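Local atomic coordinates of GH18329p (Drosophila melanogaster, PDB entry 5YGC), a protein that takes part in piRNA-guided transposon silencing in the germline, binds the N-terminus of Piwi through its Tudor domain and probably recruits Piwi proteins to the nuage. Residues E6-A11 / W19-G24; V51-Y56 / I109-T114. All blocks are in the same frame, centred on the assembly; numbering follows the deposited sequence.

Contact 1: residues E6-A11 / W19-G24; sequences EVYVSA and WVQLIG
Residues 6-11 and 19-22 run antiparallel, with strand axes 4.4 Å apart at closest. Tyr8 and Gln21 form a hydrogen-bonded pair in which Tyr8 N reaches Gln21 O and Gln21 N returns to Tyr8 O at 2.7 Å. Val7-Leu22 and Val9-Val20 are non-hydrogen-bonded pairs. Beyond Val9 an extra residue enters the first strand as a beta bulge: Ser10 N donates to Trp19 O, while Trp19 N donates to Ala11 O. At the other end Ile23 N bonds to Glu6 O at 3.0 Å, and a water joins Glu6 O to Ile23 O. This beta hairpin opens the staphylococcal nuclease-like half of the extended Tudor domain, an OB-fold sheet in which strands 124-128 and 162-170 flank it. Branched Val7, Val9 and Val20 suit extended backbone and face the apolar interior together; Val7 CB lies 4.1 Å from Val20 CB. The Tyr8 ring, with CG anti to its carbonyl carbon (chi1 -57°), takes Ile23 CD1 over the centre of one face, a CH-pi contact 3.6 Å from the centroid; Trp159 meets this ring edge-to-face. With an alanine at Tyr8, Ile23 CD1 would probably lose the surface it rests on and Trp159 its aromatic partner. Gln21 lays its amide flat against Ser10, whose CB sits over the amide face, 3.5 Å from CD. Both polar ends are held by backbone carbonyls, Gln21 NE2 by Asp97 O and Ser10 OG by Tyr98 O. Small Ala11 brings its CB to 3.8 Å from Trp19 CE3, where the indole turns an edge to the Ala11 carbonyl.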
loop_
_atom_site.group_PDB
_atom_site.type_symbol
_atom_site.label_atom_id
_atom_site.label_comp_id
_atom_site.label_asym_id
_atom_site.label_seq_id
_atom_site.Cartn_x
_atom_site.Cartn_y
_atom_site.Cartn_z
ATOM N N GLU A 6 -4.172 -0.911 16.509
ATOM C CA GLU A 6 -3.266 0.150 16.098
ATOM C C GLU A 6 -2.704 -0.125 14.700
ATOM O O GLU A 6 -2.127 -1.185 14.459
ATOM C CB GLU A 6 -2.130 0.305 17.115
ATOM C CG GLU A 6 -2.616 0.733 18.497
ATOM C CD GLU A 6 -1.471 1.069 19.439
ATOM O OE1 GLU A 6 -0.353 0.550 19.228
ATOM O OE2 GLU A 6 -1.687 1.857 20.383
ATOM N N VAL A 7 -2.890 0.828 13.784
ATOM C CA VAL A 7 -2.432 0.671 12.411
ATOM C C VAL A 7 -1.762 1.925 11.871
ATOM O O VAL A 7 -1.986 3.031 12.379
ATOM C CB VAL A 7 -3.594 0.333 11.433
ATOM C CG1 VAL A 7 -4.323 -0.928 11.858
ATOM C CG2 VAL A 7 -4.559 1.509 11.323
ATOM N N TYR A 8 -0.953 1.738 10.824
ATOM C CA TYR A 8 -0.624 2.828 9.907
ATOM C C TYR A 8 -1.376 2.681 8.579
ATOM O O TYR A 8 -1.453 1.579 8.039
ATOM C CB TYR A 8 0.867 2.857 9.580
ATOM C CG TYR A 8 1.802 2.984 10.750
ATOM C CD1 TYR A 8 1.749 4.086 11.594
ATOM C CD2 TYR A 8 2.765 2.015 10.985
ATOM C CE1 TYR A 8 2.622 4.206 12.657
ATOM C CE2 TYR A 8 3.643 2.124 12.049
ATOM C CZ TYR A 8 3.570 3.221 12.874
ATOM O OH TYR A 8 4.438 3.330 13.934
ATOM N N VAL A 9 -1.873 3.787 8.031
ATOM C CA VAL A 9 -2.281 3.804 6.634
ATOM C C VAL A 9 -1.018 4.032 5.788
ATOM O O VAL A 9 -0.399 5.103 5.831
ATOM C CB VAL A 9 -3.351 4.882 6.357
ATOM C CG1 VAL A 9 -3.652 4.998 4.827
ATOM C CG2 VAL A 9 -4.620 4.565 7.155
ATOM N N SER A 10 -0.628 3.008 5.037
ATOM C CA SER A 10 0.657 3.018 4.371
ATOM C C SER A 10 0.549 3.474 2.910
ATOM O O SER A 10 1.519 3.969 2.336
ATOM C CB SER A 10 1.297 1.635 4.472
ATOM O OG SER A 10 0.397 0.605 4.081
ATOM N N ALA A 11 -0.637 3.336 2.324
ATOM C CA ALA A 11 -0.865 3.785 0.952
ATOM C C ALA A 11 -2.351 4.060 0.723
ATOM O O ALA A 11 -3.212 3.465 1.389
ATOM C CB ALA A 11 -0.347 2.745 -0.051
ATOM N N TRP A 19 -4.519 0.960 2.141
ATOM C CA TRP A 19 -3.827 -0.151 2.769
ATOM C C TRP A 19 -3.341 0.223 4.145
ATOM O O TRP A 19 -2.851 1.330 4.347
ATOM C CB TRP A 19 -2.634 -0.599 1.920
ATOM C CG TRP A 19 -3.019 -1.231 0.643
ATOM C CD1 TRP A 19 -3.099 -2.580 0.377
ATOM C CD2 TRP A 19 -3.367 -0.560 -0.575
ATOM N NE1 TRP A 19 -3.499 -2.775 -0.929
ATOM C CE2 TRP A 19 -3.660 -1.551 -1.533
ATOM C CE3 TRP A 19 -3.469 0.793 -0.939
ATOM C CZ2 TRP A 19 -4.047 -1.243 -2.833
ATOM C CZ3 TRP A 19 -3.853 1.100 -2.241
ATOM C CH2 TRP A 19 -4.129 0.086 -3.172
ATOM N N VAL A 20 -3.468 -0.706 5.086
ATOM C CA VAL A 20 -2.958 -0.472 6.432
ATOM C C VAL A 20 -1.888 -1.486 6.779
ATOM O O VAL A 20 -1.828 -2.563 6.187
ATOM C CB VAL A 20 -4.065 -0.532 7.497
ATOM C CG1 VAL A 20 -5.185 0.445 7.146
ATOM C CG2 VAL A 20 -4.613 -1.943 7.622
ATOM N N GLN A 21 -1.027 -1.105 7.720
ATOM C CA GLN A 21 -0.079 -2.015 8.323
ATOM C C GLN A 21 -0.406 -2.131 9.801
ATOM O O GLN A 21 -0.747 -1.133 10.440
ATOM C CB GLN A 21 1.349 -1.517 8.135
ATOM C CG GLN A 21 1.756 -1.295 6.685
ATOM C CD GLN A 21 3.055 -0.523 6.604
ATOM O OE1 GLN A 21 3.344 0.314 7.467
ATOM N NE2 GLN A 21 3.843 -0.790 5.574
ATOM N N LEU A 22 -0.326 -3.344 10.335
ATOM C CA LEU A 22 -0.546 -3.554 11.763
ATOM C C LEU A 22 0.682 -3.153 12.554
ATOM O O LEU A 22 1.798 -3.581 12.248
ATOM C CB LEU A 22 -0.886 -5.011 12.066
ATOM C CG LEU A 22 -2.361 -5.384 11.987
ATOM C CD1 LEU A 22 -3.163 -4.454 12.872
ATOM C CD2 LEU A 22 -2.863 -5.309 10.563
ATOM N N ILE A 23 0.472 -2.335 13.576
ATOM C CA ILE A 23 1.556 -1.920 14.459
ATOM C C ILE A 23 1.794 -2.996 15.516
ATOM O O ILE A 23 0.851 -3.535 16.096
ATOM C CB ILE A 23 1.233 -0.561 15.113
ATOM C CG1 ILE A 23 1.220 0.528 14.030
ATOM C CG2 ILE A 23 2.240 -0.219 16.224
ATOM C CD1 ILE A 23 0.678 1.861 14.482
ATOM N N GLY A 24 3.057 -3.336 15.746
ATOM C CA GLY A 24 3.389 -4.318 16.761
ATOM C C GLY A 24 4.664 -5.043 16.412
ATOM O O GLY A 24 5.567 -4.448 15.820
HETATM O O HOH W 1 -1.735 -3.574 15.805
#

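Contact 2: residues V51-Y56 / I109-T114; sequences VLTAPY and ICELRT
The carboxylate of Glu111 is the flat group of this contact: Val51 O stands over one of its faces, 3.6 Å from Glu111 CD, and also touches the methylene CG at 3.5 Å, while a water sits beside OE1, close to the carboxylate plane. The carbonyl and carboxylate oxygens are both acceptors and simply neighbours, probably a mildly unfavourable approach. The chain runs on extended beyond CG, and the acid group ends beside Thr53. The water there lies 2.7 Å from Glu111 OE1 and is hydrogen-bonded to Thr53 O as well, although further acceptors compete for its protons. A long, polar residue suits this partly exposed place, since its methylenes can pack on the loop while OE1 reaches a water. Leu52 supplies the apolar part. With CG trans to the backbone N (chi1 -177°), its branched end lies against Ile109, where CD2 meets Ile109 CG2 at 3.6 Å; the two chains cross at a slant. Ile109 in turn packs on Val61, Ala63, Ile91 and Leu93, so Leu52 adds to the apolar packing on one face of the sheet. A second water accepts from Leu52 N at 2.9 Å and donates to Ile109 O at 2.7 Å, bridging loop backbone to strand where no direct hydrogen bond spans the two segments. Strand 109-111 pairs antiparallel with strand 60-65 as an outermost strand of the five-stranded antiparallel sheet of the canonical Tudor core, an SH3-like barrel, and the start of the loop, residues 51-53, lies against it through water and a few side chains.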
loop_
_atom_site.group_PDB
_atom_site.type_symbol
_atom_site.label_atom_id
_atom_site.label_comp_id
_atom_site.label_asym_id
_atom_site.label_seq_id
_atom_site.Cartn_x
_atom_site.Cartn_y
_atom_site.Cartn_z
ATOM N N VAL A 51 19.422 -12.768 -11.055
ATOM C CA VAL A 51 19.076 -12.059 -12.272
ATOM C C VAL A 51 17.626 -12.368 -12.634
ATOM O O VAL A 51 17.209 -13.532 -12.674
ATOM C CB VAL A 51 20.025 -12.439 -13.437
ATOM C CG1 VAL A 51 19.491 -11.949 -14.777
ATOM C CG2 VAL A 51 21.422 -11.904 -13.178
ATOM N N LEU A 52 16.850 -11.311 -12.853
ATOM C CA LEU A 52 15.476 -11.468 -13.286
ATOM C C LEU A 52 15.469 -12.037 -14.693
ATOM O O LEU A 52 15.850 -11.354 -15.643
ATOM C CB LEU A 52 14.739 -10.135 -13.259
ATOM C CG LEU A 52 13.263 -10.212 -13.618
ATOM C CD1 LEU A 52 12.505 -10.918 -12.501
ATOM C CD2 LEU A 52 12.700 -8.814 -13.885
ATOM N N THR A 53 15.057 -13.292 -14.822
ATOM C CA THR A 53 14.912 -13.930 -16.129
ATOM C C THR A 53 13.516 -14.536 -16.225
ATOM O O THR A 53 13.007 -15.093 -15.252
ATOM C CB THR A 53 15.976 -15.036 -16.373
ATOM O OG1 THR A 53 15.612 -16.228 -15.668
ATOM C CG2 THR A 53 17.348 -14.589 -15.904
ATOM N N ALA A 54 12.901 -14.415 -17.392
ATOM C CA ALA A 54 11.573 -14.979 -17.619
ATOM C C ALA A 54 10.520 -14.455 -16.643
ATOM O O ALA A 54 9.782 -15.242 -16.061
ATOM C CB ALA A 54 11.627 -16.517 -17.546
ATOM N N PRO A 55 10.428 -13.124 -16.469
ATOM C CA PRO A 55 9.424 -12.646 -15.506
ATOM C C PRO A 55 7.988 -12.961 -15.935
ATOM O O PRO A 55 7.692 -12.968 -17.134
ATOM C CB PRO A 55 9.663 -11.132 -15.480
ATOM C CG PRO A 55 10.276 -10.822 -16.800
ATOM C CD PRO A 55 11.117 -12.013 -17.150
ATOM N N TYR A 56 7.116 -13.219 -14.965
ATOM C CA TYR A 56 5.697 -13.453 -15.232
ATOM C C TYR A 56 4.804 -12.665 -14.281
ATOM O O TYR A 56 5.201 -12.339 -13.164
ATOM C CB TYR A 56 5.361 -14.956 -15.128
ATOM C CG TYR A 56 5.737 -15.590 -13.799
ATOM C CD1 TYR A 56 4.861 -15.572 -12.718
ATOM C CD2 TYR A 56 6.979 -16.185 -13.622
ATOM C CE1 TYR A 56 5.210 -16.153 -11.504
ATOM C CE2 TYR A 56 7.343 -16.763 -12.412
ATOM C CZ TYR A 56 6.458 -16.750 -11.364
ATOM O OH TYR A 56 6.820 -17.318 -10.175
ATOM N N ILE A 109 15.103 -4.588 -10.771
ATOM C CA ILE A 109 14.412 -5.758 -10.211
ATOM C C ILE A 109 15.317 -6.992 -10.155
ATOM O O ILE A 109 16.115 -7.226 -11.069
ATOM C CB ILE A 109 13.144 -6.084 -11.039
ATOM C CG1 ILE A 109 12.173 -4.897 -10.984
ATOM C CG2 ILE A 109 12.479 -7.361 -10.551
ATOM C CD1 ILE A 109 11.010 -4.997 -11.950
ATOM N N CYS A 110 15.216 -7.757 -9.069
ATOM C CA CYS A 110 15.894 -9.050 -8.947
ATOM C C CYS A 110 14.924 -10.122 -8.489
ATOM O O CYS A 110 13.875 -9.808 -7.923
ATOM C CB CYS A 110 17.052 -8.976 -7.951
ATOM S SG CYS A 110 18.438 -7.948 -8.459
ATOM N N GLU A 111 15.266 -11.388 -8.728
ATOM C CA GLU A 111 14.569 -12.489 -8.071
ATOM C C GLU A 111 14.707 -12.352 -6.566
ATOM O O GLU A 111 15.723 -11.861 -6.073
ATOM C CB GLU A 111 15.118 -13.847 -8.518
ATOM C CG GLU A 111 14.978 -14.111 -9.993
ATOM C CD GLU A 111 15.293 -15.554 -10.354
ATOM O OE1 GLU A 111 14.815 -16.019 -11.408
ATOM O OE2 GLU A 111 16.010 -16.221 -9.580
ATOM N N LEU A 112 13.686 -12.789 -5.836
ATOM C CA LEU A 112 13.668 -12.671 -4.383
ATOM C C LEU A 112 14.293 -13.882 -3.699
ATOM O O LEU A 112 13.826 -15.000 -3.884
ATOM C CB LEU A 112 12.233 -12.503 -3.877
ATOM C CG LEU A 112 12.099 -12.194 -2.387
ATOM C CD1 LEU A 112 12.753 -10.859 -2.095
ATOM C CD2 LEU A 112 10.629 -12.181 -1.944
ATOM N N ARG A 113 15.330 -13.648 -2.901
ATOM C CA ARG A 113 15.927 -14.704 -2.081
ATOM C C ARG A 113 14.856 -15.353 -1.215
ATOM O O ARG A 113 14.132 -14.665 -0.488
ATOM C CB ARG A 113 17.053 -14.142 -1.202
ATOM C CG ARG A 113 18.158 -15.141 -0.865
ATOM C CD ARG A 113 19.204 -14.493 0.017
ATOM N NE ARG A 113 18.717 -14.256 1.369
ATOM C CZ ARG A 113 19.266 -13.393 2.217
ATOM N NH1 ARG A 113 20.308 -12.670 1.842
ATOM N NH2 ARG A 113 18.768 -13.243 3.436
ATOM N N THR A 114 14.776 -16.680 -1.283
ATOM C CA THR A 114 13.631 -17.421 -0.759
ATOM C C THR A 114 13.248 -17.078 0.675
ATOM O O THR A 114 12.064 -16.955 0.981
ATOM C CB THR A 114 13.880 -18.932 -0.834
ATOM O OG1 THR A 114 14.172 -19.283 -2.188
ATOM C CG2 THR A 114 12.644 -19.685 -0.385
HETATM O O HOH W 2 17.927 -8.681 -12.464
HETATM O O HOH W 3 13.169 -14.332 -12.646
#

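Overall arrangement
Contact 1 and contact 2 lie in the two halves of one extended Tudor domain, their centres 28 Å apart and their nearest atoms about 15 Å apart, so neither touches the other. Contact 1 belongs to the nuclease-like sheet, contact 2 to the edge of the Tudor sheet. Helix 25-41 starts directly after segment 19-24 and leads across to the second module, where its Tyr41 touches Cys110 and hydrogen-bonds to Glu111 O. The first contact is a buried hairpin, paired by five backbone hydrogen bonds; the second is a surface contact bridged by water. No Piwi peptide is bound in this structure, so neither contact can be placed relative to it.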